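Local coordinates for extracellular solute-binding protein, family 1 (Bifidobacterium longum subsp. infantis ATCC 15697, PDB 3QUF), which probably captures a solute, possibly a carbohydrate, outside the cell and hands it to an ABC transporter for uptake, at residues A[98-107]-A[122-132]; A[175-183]-A[237-247]. All blocks are in the same frame, centred on the assembly; numbering follows the deposited sequence. Where two conformers were deposited one is given.

Contact 1 of 2, residues A[98-107]-A[122-132]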
loop_
_atom_site.group_PDB
_atom_site.type_symbol
_atom_site.label_atom_id
_atom_site.label_comp_id
_atom_site.label_asym_id
_atom_site.label_seq_id
_atom_site.Cartn_x
_atom_site.Cartn_y
_atom_site.Cartn_z
HETATM N N MSE A 98 6.952 -15.725 -8.495
HETATM C CA MSE A 98 7.314 -15.430 -9.878
HETATM C C MSE A 98 8.618 -16.120 -10.256
HETATM O O MSE A 98 8.738 -16.664 -11.359
HETATM C CB MSE A 98 7.353 -13.921 -10.117
HETATM C CG MSE A 98 5.988 -13.275 -10.112
HETATM SE SE MSE A 98 6.032 -11.418 -10.655
HETATM C CE MSE A 98 7.059 -10.650 -9.191
ATOM N N LYS A 99 9.606 -16.110 -9.369
ATOM C CA LYS A 99 10.942 -16.678 -9.661
ATOM C C LYS A 99 10.878 -18.184 -9.869
ATOM O O LYS A 99 11.731 -18.775 -10.507
ATOM C CB LYS A 99 11.916 -16.410 -8.493
ATOM C CG LYS A 99 12.455 -14.984 -8.408
ATOM C CD LYS A 99 12.982 -14.669 -6.982
ATOM C CE LYS A 99 13.873 -13.418 -6.900
ATOM N NZ LYS A 99 15.330 -13.683 -7.149
ATOM N N SER A 100 9.880 -18.811 -9.239
ATOM C CA SER A 100 9.693 -20.227 -9.344
ATOM C C SER A 100 9.192 -20.726 -10.680
ATOM O O SER A 100 9.307 -21.912 -10.972
ATOM C CB SER A 100 8.769 -20.764 -8.241
ATOM O OG SER A 100 7.415 -20.494 -8.533
ATOM N N GLY A 101 8.650 -19.837 -11.487
ATOM C CA GLY A 101 8.005 -20.227 -12.728
ATOM C C GLY A 101 6.598 -20.764 -12.582
ATOM O O GLY A 101 5.983 -21.115 -13.606
ATOM N N ALA A 102 6.034 -20.725 -11.372
ATOM C CA ALA A 102 4.689 -21.282 -11.178
ATOM C C ALA A 102 3.550 -20.455 -11.724
ATOM O O ALA A 102 2.444 -20.981 -11.824
ATOM C CB ALA A 102 4.434 -21.541 -9.673
ATOM N N ALA A 103 3.781 -19.173 -11.989
ATOM C CA ALA A 103 2.745 -18.285 -12.485
ATOM C C ALA A 103 2.801 -18.170 -13.997
ATOM O O ALA A 103 3.901 -18.030 -14.592
ATOM C CB ALA A 103 2.860 -16.887 -11.823
ATOM N N LEU A 104 1.636 -18.205 -14.609
ATOM C CA LEU A 104 1.473 -18.053 -16.053
ATOM C C LEU A 104 1.790 -16.634 -16.485
ATOM O O LEU A 104 1.338 -15.700 -15.877
ATOM C CB LEU A 104 0.033 -18.354 -16.440
ATOM C CG LEU A 104 -0.344 -18.316 -17.934
ATOM C CD1 LEU A 104 0.346 -19.437 -18.668
ATOM C CD2 LEU A 104 -1.908 -18.451 -18.061
ATOM N N ASP A 105 2.563 -16.491 -17.563
ATOM C CA ASP A 105 2.719 -15.175 -18.222
ATOM C C ASP A 105 1.411 -14.733 -18.853
ATOM O O ASP A 105 0.932 -15.375 -19.833
ATOM C CB ASP A 105 3.811 -15.345 -19.290
ATOM C CG ASP A 105 4.061 -14.076 -20.097
ATOM O OD1 ASP A 105 3.423 -13.046 -19.850
ATOM O OD2 ASP A 105 4.943 -14.149 -21.007
ATOM N N ILE A 106 0.821 -13.676 -18.304
ATOM C CA ILE A 106 -0.457 -13.133 -18.757
ATOM C C ILE A 106 -0.281 -11.800 -19.477
ATOM O O ILE A 106 -1.251 -11.071 -19.745
ATOM C CB ILE A 106 -1.487 -13.112 -17.616
ATOM C CG1 ILE A 106 -0.979 -12.288 -16.429
ATOM C CG2 ILE A 106 -1.852 -14.581 -17.220
ATOM C CD1 ILE A 106 -2.079 -12.055 -15.365
ATOM N N SER A 107 0.958 -11.526 -19.892
ATOM C CA SER A 107 1.253 -10.306 -20.657
ATOM C C SER A 107 0.285 -10.181 -21.841
ATOM O O SER A 107 0.062 -11.138 -22.569
ATOM C CB SER A 107 2.678 -10.336 -21.200
ATOM O OG SER A 107 3.629 -10.481 -20.173
ATOM N N LEU A 122 4.753 -4.424 -9.692
ATOM C CA LEU A 122 4.989 -5.362 -8.596
ATOM C C LEU A 122 4.684 -6.827 -9.007
ATOM O O LEU A 122 4.999 -7.767 -8.252
ATOM C CB LEU A 122 4.158 -5.003 -7.375
ATOM C CG LEU A 122 4.459 -3.658 -6.697
ATOM C CD1 LEU A 122 3.512 -3.426 -5.521
ATOM C CD2 LEU A 122 5.954 -3.608 -6.229
ATOM N N PHE A 123 4.068 -7.016 -10.163
ATOM C CA PHE A 123 3.675 -8.356 -10.604
ATOM C C PHE A 123 4.335 -8.688 -11.955
ATOM O O PHE A 123 3.774 -9.456 -12.769
ATOM C CB PHE A 123 2.157 -8.426 -10.684
ATOM C CG PHE A 123 1.493 -8.006 -9.410
ATOM C CD1 PHE A 123 1.465 -8.871 -8.344
ATOM C CD2 PHE A 123 0.952 -6.740 -9.260
ATOM C CE1 PHE A 123 0.866 -8.503 -7.125
ATOM C CE2 PHE A 123 0.400 -6.341 -8.042
ATOM C CZ PHE A 123 0.326 -7.219 -6.987
ATOM N N GLN A 124 5.499 -8.109 -12.157
ATOM C CA GLN A 124 6.292 -8.336 -13.350
ATOM C C GLN A 124 7.679 -8.876 -13.049
ATOM O O GLN A 124 8.307 -8.571 -12.014
ATOM C CB GLN A 124 6.401 -7.051 -14.195
ATOM C CG GLN A 124 5.138 -6.761 -14.985
ATOM C CD GLN A 124 5.090 -5.372 -15.564
ATOM O OE1 GLN A 124 5.873 -4.503 -15.205
ATOM N NE2 GLN A 124 4.170 -5.169 -16.470
ATOM N N GLN A 125 8.193 -9.675 -13.981
ATOM C CA GLN A 125 9.539 -10.250 -13.901
ATOM C C GLN A 125 10.021 -10.406 -15.313
ATOM O O GLN A 125 9.284 -10.909 -16.166
ATOM C CB GLN A 125 9.520 -11.600 -13.212
ATOM C CG GLN A 125 10.837 -12.344 -13.057
ATOM C CD GLN A 125 10.579 -13.644 -12.328
ATOM O OE1 GLN A 125 10.506 -13.628 -11.119
ATOM N NE2 GLN A 125 10.280 -14.714 -13.069
ATOM N N ASP A 126 11.245 -9.934 -15.588
ATOM C CA ASP A 126 11.835 -10.082 -16.909
ATOM C C ASP A 126 10.928 -9.469 -17.988
ATOM O O ASP A 126 10.927 -9.955 -19.139
ATOM C CB ASP A 126 12.138 -11.524 -17.283
ATOM C CG ASP A 126 13.062 -12.246 -16.267
ATOM O OD1 ASP A 126 13.836 -11.569 -15.545
ATOM O OD2 ASP A 126 12.957 -13.498 -16.197
ATOM N N GLY A 127 10.208 -8.427 -17.590
ATOM C CA GLY A 127 9.340 -7.654 -18.479
ATOM C C GLY A 127 7.980 -8.277 -18.758
ATOM O O GLY A 127 7.195 -7.754 -19.568
ATOM N N LYS A 128 7.717 -9.448 -18.181
ATOM C CA LYS A 128 6.468 -10.171 -18.403
ATOM C C LYS A 128 5.565 -10.007 -17.159
ATOM O O LYS A 128 6.038 -9.907 -16.031
ATOM C CB LYS A 128 6.766 -11.640 -18.659
ATOM C CG LYS A 128 7.510 -11.875 -19.960
ATOM C CD LYS A 128 7.974 -13.358 -20.102
ATOM C CE LYS A 128 8.354 -13.678 -21.568
ATOM N NZ LYS A 128 8.871 -15.101 -21.833
ATOM N N THR A 129 4.272 -9.928 -17.415
ATOM C CA THR A 129 3.274 -9.813 -16.364
ATOM C C THR A 129 2.797 -11.184 -15.908
ATOM O O THR A 129 2.371 -11.993 -16.723
ATOM C CB THR A 129 2.084 -8.976 -16.879
ATOM O OG1 THR A 129 2.571 -7.675 -17.265
ATOM C CG2 THR A 129 1.065 -8.759 -15.767
ATOM N N TYR A 130 2.839 -11.386 -14.592
ATOM C CA TYR A 130 2.479 -12.659 -13.955
ATOM C C TYR A 130 1.333 -12.550 -12.998
ATOM O O TYR A 130 0.902 -13.572 -12.435
ATOM C CB TYR A 130 3.697 -13.232 -13.228
ATOM C CG TYR A 130 4.764 -13.673 -14.172
ATOM C CD1 TYR A 130 4.653 -14.895 -14.874
ATOM C CD2 TYR A 130 5.881 -12.884 -14.390
ATOM C CE1 TYR A 130 5.643 -15.306 -15.759
ATOM C CE2 TYR A 130 6.889 -13.297 -15.280
ATOM C CZ TYR A 130 6.741 -14.498 -15.969
ATOM O OH TYR A 130 7.709 -14.903 -16.862
ATOM N N GLY A 131 0.795 -11.357 -12.783
ATOM C CA GLY A 131 -0.345 -11.193 -11.850
ATOM C C GLY A 131 -1.090 -9.915 -12.159
ATOM O O GLY A 131 -0.543 -8.976 -12.801
HETATM N N MSE A 132 -2.339 -9.875 -11.700
HETATM C CA MSE A 132 -3.183 -8.738 -11.933
HETATM C C MSE A 132 -3.801 -8.286 -10.624
HETATM O O MSE A 132 -4.563 -9.048 -10.011
HETATM C CB MSE A 132 -4.326 -9.107 -12.918
HETATM C CG MSE A 132 -5.393 -8.034 -13.003
HETATM SE SE MSE A 132 -6.973 -8.605 -14.001
HETATM C CE MSE A 132 -7.660 -9.748 -12.693
HETATM O O HOH W 1 -0.606 -15.466 -13.812
HETATM O O HOH W 2 6.551 -16.196 -21.278
HETATM O O HOH W 3 4.155 -7.319 -19.578
#
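A β-hairpin with a type I' turn, Q125 to K128, rests on the end of helix 94-100 through Q125 and on the chain that follows through T129 and Y130. The Q125 side chain, extended with CG opposite the backbone N (chi1 179°), reaches the helix end and donates NE2 to M98 O over 3.0 Å. Its amide approaches from above the carbonyl plane, while G101 N takes the same oxygen from the other face. M98, a selenomethionine, sets SE obliquely beside the Y130 ring, 5.2 Å from its centroid, in a Met-aromatic contact; A103 O meets the ring edge, 3.2 Å from Y130 CD1. Farther on, I106 N donates to T129 O (2.8 Å), and T129 N in turn gives S107 OG a fairly straight bond (2.9 Å, 163°). D105 positions that hydroxyl. In an Asx turn its OD1 accepts from S107 N, and it also takes S107 OG at 2.6 Å on the syn lone pair. D105 OD2 lies 3.3 Å from K128 CD and shares a water with K128 NZ. An alanine at D105 is likely to let the S107 hydroxyl swing away from T129 N and cost K128 the carboxylate it shares a water with. Backbone bonds of L104 with I305 and of M132 with F303 tie both segments to strand 295-305, and L104 and M132 also pack on helix 311-324.

Contact 2 of 2, residues A[175-183]-A[237-247]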
loop_
_atom_site.group_PDB
_atom_site.type_symbol
_atom_site.label_atom_id
_atom_site.label_comp_id
_atom_site.label_asym_id
_atom_site.label_seq_id
_atom_site.Cartn_x
_atom_site.Cartn_y
_atom_site.Cartn_z
ATOM N N SER A 175 -0.532 21.935 22.450
ATOM C CA SER A 175 -1.157 20.890 21.677
ATOM C C SER A 175 -0.003 20.134 21.070
ATOM O O SER A 175 1.127 20.615 21.081
ATOM C CB SER A 175 -2.024 21.501 20.578
ATOM O OG SER A 175 -3.289 20.885 20.523
ATOM N N THR A 176 -0.286 18.954 20.549
ATOM C CA THR A 176 0.728 18.106 19.935
ATOM C C THR A 176 0.471 18.123 18.437
ATOM O O THR A 176 -0.644 17.847 18.016
ATOM C CB THR A 176 0.606 16.694 20.498
ATOM O OG1 THR A 176 0.814 16.757 21.926
ATOM C CG2 THR A 176 1.602 15.762 19.874
ATOM N N ALA A 177 1.497 18.463 17.648
ATOM C CA ALA A 177 1.306 18.635 16.213
ATOM C C ALA A 177 1.036 17.309 15.528
ATOM O O ALA A 177 0.118 17.205 14.712
ATOM C CB ALA A 177 2.528 19.329 15.580
ATOM N N PHE A 178 1.848 16.304 15.843
ATOM C CA PHE A 178 1.866 15.064 15.083
ATOM C C PHE A 178 2.386 13.917 15.934
ATOM O O PHE A 178 3.349 14.063 16.713
ATOM C CB PHE A 178 2.762 15.260 13.853
ATOM C CG PHE A 178 2.913 14.033 13.011
ATOM C CD1 PHE A 178 1.789 13.381 12.517
ATOM C CD2 PHE A 178 4.170 13.529 12.685
ATOM C CE1 PHE A 178 1.923 12.242 11.722
ATOM C CE2 PHE A 178 4.315 12.409 11.895
ATOM C CZ PHE A 178 3.186 11.757 11.408
ATOM N N LEU A 179 1.710 12.779 15.812
ATOM C CA LEU A 179 2.188 11.548 16.367
ATOM C C LEU A 179 2.043 10.491 15.300
ATOM O O LEU A 179 1.140 10.570 14.440
ATOM C CB LEU A 179 1.367 11.137 17.581
ATOM C CG LEU A 179 1.427 11.986 18.817
ATOM C CD1 LEU A 179 0.450 11.358 19.814
ATOM C CD2 LEU A 179 2.848 12.060 19.391
ATOM N N GLU A 180 2.910 9.492 15.358
ATOM C CA GLU A 180 2.852 8.397 14.402
ATOM C C GLU A 180 3.230 7.062 15.007
ATOM O O GLU A 180 4.023 7.006 15.926
ATOM C CB GLU A 180 3.762 8.712 13.252
ATOM C CG GLU A 180 3.572 7.826 12.047
ATOM C CD GLU A 180 4.219 8.414 10.785
ATOM O OE1 GLU A 180 5.206 9.168 10.906
ATOM O OE2 GLU A 180 3.732 8.100 9.707
ATOM N N ASP A 181 2.595 6.019 14.514
ATOM C CA ASP A 181 2.922 4.648 14.888
ATOM C C ASP A 181 4.207 4.223 14.129
ATOM O O ASP A 181 4.150 4.033 12.945
ATOM C CB ASP A 181 1.746 3.743 14.519
ATOM C CG ASP A 181 2.009 2.268 14.786
ATOM O OD1 ASP A 181 2.763 1.933 15.749
ATOM O OD2 ASP A 181 1.446 1.440 14.025
ATOM N N PHE A 182 5.347 4.180 14.826
ATOM C CA PHE A 182 6.634 3.696 14.266
ATOM C C PHE A 182 6.937 2.197 14.559
ATOM O O PHE A 182 8.030 1.727 14.235
ATOM C CB PHE A 182 7.802 4.505 14.831
ATOM C CG PHE A 182 7.661 5.970 14.667
ATOM C CD1 PHE A 182 7.290 6.503 13.440
ATOM C CD2 PHE A 182 7.931 6.822 15.710
ATOM C CE1 PHE A 182 7.163 7.878 13.275
ATOM C CE2 PHE A 182 7.804 8.199 15.560
ATOM C CZ PHE A 182 7.422 8.726 14.344
ATOM N N ASN A 183 5.982 1.467 15.140
ATOM C CA ASN A 183 6.256 0.153 15.768
ATOM C C ASN A 183 6.120 -1.031 14.870
ATOM O O ASN A 183 6.854 -1.999 15.016
ATOM C CB ASN A 183 5.271 -0.103 16.929
ATOM C CG ASN A 183 5.549 0.748 18.106
ATOM O OD1 ASN A 183 6.553 1.470 18.136
ATOM N ND2 ASN A 183 4.676 0.678 19.104
ATOM N N VAL A 237 8.572 18.276 15.884
ATOM C CA VAL A 237 7.298 17.994 15.173
ATOM C C VAL A 237 7.017 16.486 15.083
ATOM O O VAL A 237 5.874 16.068 15.242
ATOM C CB VAL A 237 7.262 18.700 13.789
ATOM C CG1 VAL A 237 5.971 18.364 12.978
ATOM C CG2 VAL A 237 7.387 20.222 13.989
ATOM N N ILE A 238 8.051 15.669 14.881
ATOM C CA ILE A 238 7.971 14.230 15.133
ATOM C C ILE A 238 8.637 13.968 16.504
ATOM O O ILE A 238 9.869 13.849 16.581
ATOM C CB ILE A 238 8.665 13.397 14.063
ATOM C CG1 ILE A 238 8.090 13.715 12.672
ATOM C CG2 ILE A 238 8.461 11.937 14.363
ATOM C CD1 ILE A 238 8.825 13.018 11.501
ATOM N N PRO A 239 7.831 13.868 17.569
ATOM C CA PRO A 239 8.395 13.984 18.938
ATOM C C PRO A 239 8.878 12.645 19.507
ATOM O O PRO A 239 8.406 11.596 19.081
ATOM C CB PRO A 239 7.217 14.562 19.717
ATOM C CG PRO A 239 6.010 13.877 19.097
ATOM C CD PRO A 239 6.353 13.783 17.599
ATOM N N GLN A 240 9.820 12.655 20.472
ATOM C CA GLN A 240 10.330 11.371 20.999
ATOM C C GLN A 240 9.206 10.621 21.716
ATOM O O GLN A 240 9.233 9.406 21.787
ATOM C CB GLN A 240 11.557 11.517 21.936
ATOM C CG GLN A 240 12.845 11.998 21.227
ATOM C CD GLN A 240 12.958 13.503 21.316
ATOM O OE1 GLN A 240 11.938 14.198 21.321
ATOM N NE2 GLN A 240 14.198 14.020 21.450
ATOM N N LYS A 241 8.219 11.347 22.199
ATOM C CA LYS A 241 7.074 10.736 22.872
ATOM C C LYS A 241 6.217 9.913 21.933
ATOM O O LYS A 241 5.347 9.175 22.396
ATOM C CB LYS A 241 6.213 11.790 23.581
ATOM C CG LYS A 241 5.313 12.591 22.700
ATOM C CD LYS A 241 4.656 13.674 23.488
ATOM C CE LYS A 241 3.825 14.559 22.622
ATOM N NZ LYS A 241 3.161 15.646 23.361
ATOM N N SER A 242 6.491 10.008 20.628
ATOM C CA SER A 242 5.806 9.184 19.645
ATOM C C SER A 242 6.392 7.772 19.533
ATOM O O SER A 242 5.713 6.880 19.051
ATOM C CB SER A 242 5.808 9.894 18.280
ATOM O OG SER A 242 4.756 9.396 17.482
ATOM N N VAL A 243 7.635 7.536 20.003
ATOM C CA VAL A 243 8.203 6.186 19.905
ATOM C C VAL A 243 7.517 5.282 20.891
ATOM O O VAL A 243 7.396 5.637 22.074
ATOM C CB VAL A 243 9.719 6.102 20.187
ATOM C CG1 VAL A 243 10.170 4.616 20.165
ATOM C CG2 VAL A 243 10.480 6.914 19.181
ATOM N N GLY A 244 7.079 4.126 20.417
ATOM C CA GLY A 244 6.432 3.129 21.256
ATOM C C GLY A 244 4.910 3.236 21.223
ATOM O O GLY A 244 4.217 2.327 21.674
ATOM N N LEU A 245 4.375 4.338 20.711
ATOM C CA LEU A 245 2.897 4.445 20.609
ATOM C C LEU A 245 2.332 3.501 19.569
ATOM O O LEU A 245 2.882 3.341 18.484
ATOM C CB LEU A 245 2.448 5.869 20.301
ATOM C CG LEU A 245 2.703 7.003 21.270
ATOM C CD1 LEU A 245 1.987 8.255 20.750
ATOM C CD2 LEU A 245 2.233 6.667 22.682
ATOM N N SER A 246 1.200 2.893 19.876
ATOM C CA SER A 246 0.464 2.089 18.906
ATOM C C SER A 246 -0.439 2.988 18.067
ATOM O O SER A 246 -0.662 4.130 18.426
ATOM C CB SER A 246 -0.421 1.085 19.611
ATOM O OG SER A 246 -1.388 1.752 20.406
ATOM N N ALA A 247 -0.943 2.428 16.964
ATOM C CA ALA A 247 -1.894 3.099 16.078
ATOM C C ALA A 247 -3.114 3.530 16.869
ATOM O O ALA A 247 -3.609 4.632 16.694
ATOM C CB ALA A 247 -2.325 2.171 14.946
HETATM O O HOH W 4 4.318 17.158 17.470
HETATM O O HOH W 5 0.536 -0.279 16.326
HETATM O O HOH W 6 5.176 4.634 17.563
HETATM O O HOH W 7 7.989 3.502 18.004
#
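Strand 176-178 and the chain running on from its end pack, from T176 to N183, along the loop that joins helix 223-234 to helix 247-255. At the strand, T176 OG1 and K241 NZ meet tip to tip in a 3.0 Å hydrogen bond, the lysine chain being extended beyond CG. F178 turns its ring edge to the loop: V237 O and I238 CG1 both lie near the ring plane, I238 CG1 3.9 Å from F178 CD2. L179 spreads its two methyls over different partners, CD2 reaching P239 CG at 3.7 Å and CD1 reaching L245 CD1 at 3.6 Å. Between these apolar groups sits one nearly linear bond, E180 N to S242 OG (2.8 Å, 174°). The serine hydroxyl is delivered there by a first torsion that sets OG opposite the backbone N (chi1 -158°).

The loop belongs to the helical connection that carries the chain from strand 176-178 to its parallel neighbour in the mixed sheet, strand 259-264. A type II turn from S242 to L245 reverses it, and S246 then takes the N-cap position of helix 247-255. F182 meets I238 with the edge of its ring, CZ 3.4 Å from I238 CG2, and V243 CA of the turn also lies near the ring plane, while E180 O stands over the centre of one face. One water accepts from F182 N and lies within hydrogen-bonding distance of S242 O and L245 O. N183 ND2 donates to G244 O at 3.1 Å, coming from above the carbonyl plane although the oxygen lies in the amide plane of the asparagine. The other end of that amide, OD1, accepts from a water that G244 N also binds. D181 OD2 bonds to T184 OG1, and F182 O accepts from Q387 and Q388 of helix 376-391.

The two contacts come in series along the chain, contact 1 closing before contact 2 opens, and they lie on opposite sides of the chain's centre. Their centres are 39 Å apart and their nearest atoms about 19 Å, so neither touches the other. What they have in common is the large mixed sheet: contact 1 is tied to strand 295-305, contact 2 includes strand 176-178 beside strand 259-264, and strand 135-144 pairs with both 295-305 and 259-264. Contact 1 joins segments 15 residues apart; contact 2 brings together a strand and a loop 54 residues apart. Solute-binding proteins of this kind generally have two lobes, and the wide separation is consistent with contacts in different lobes.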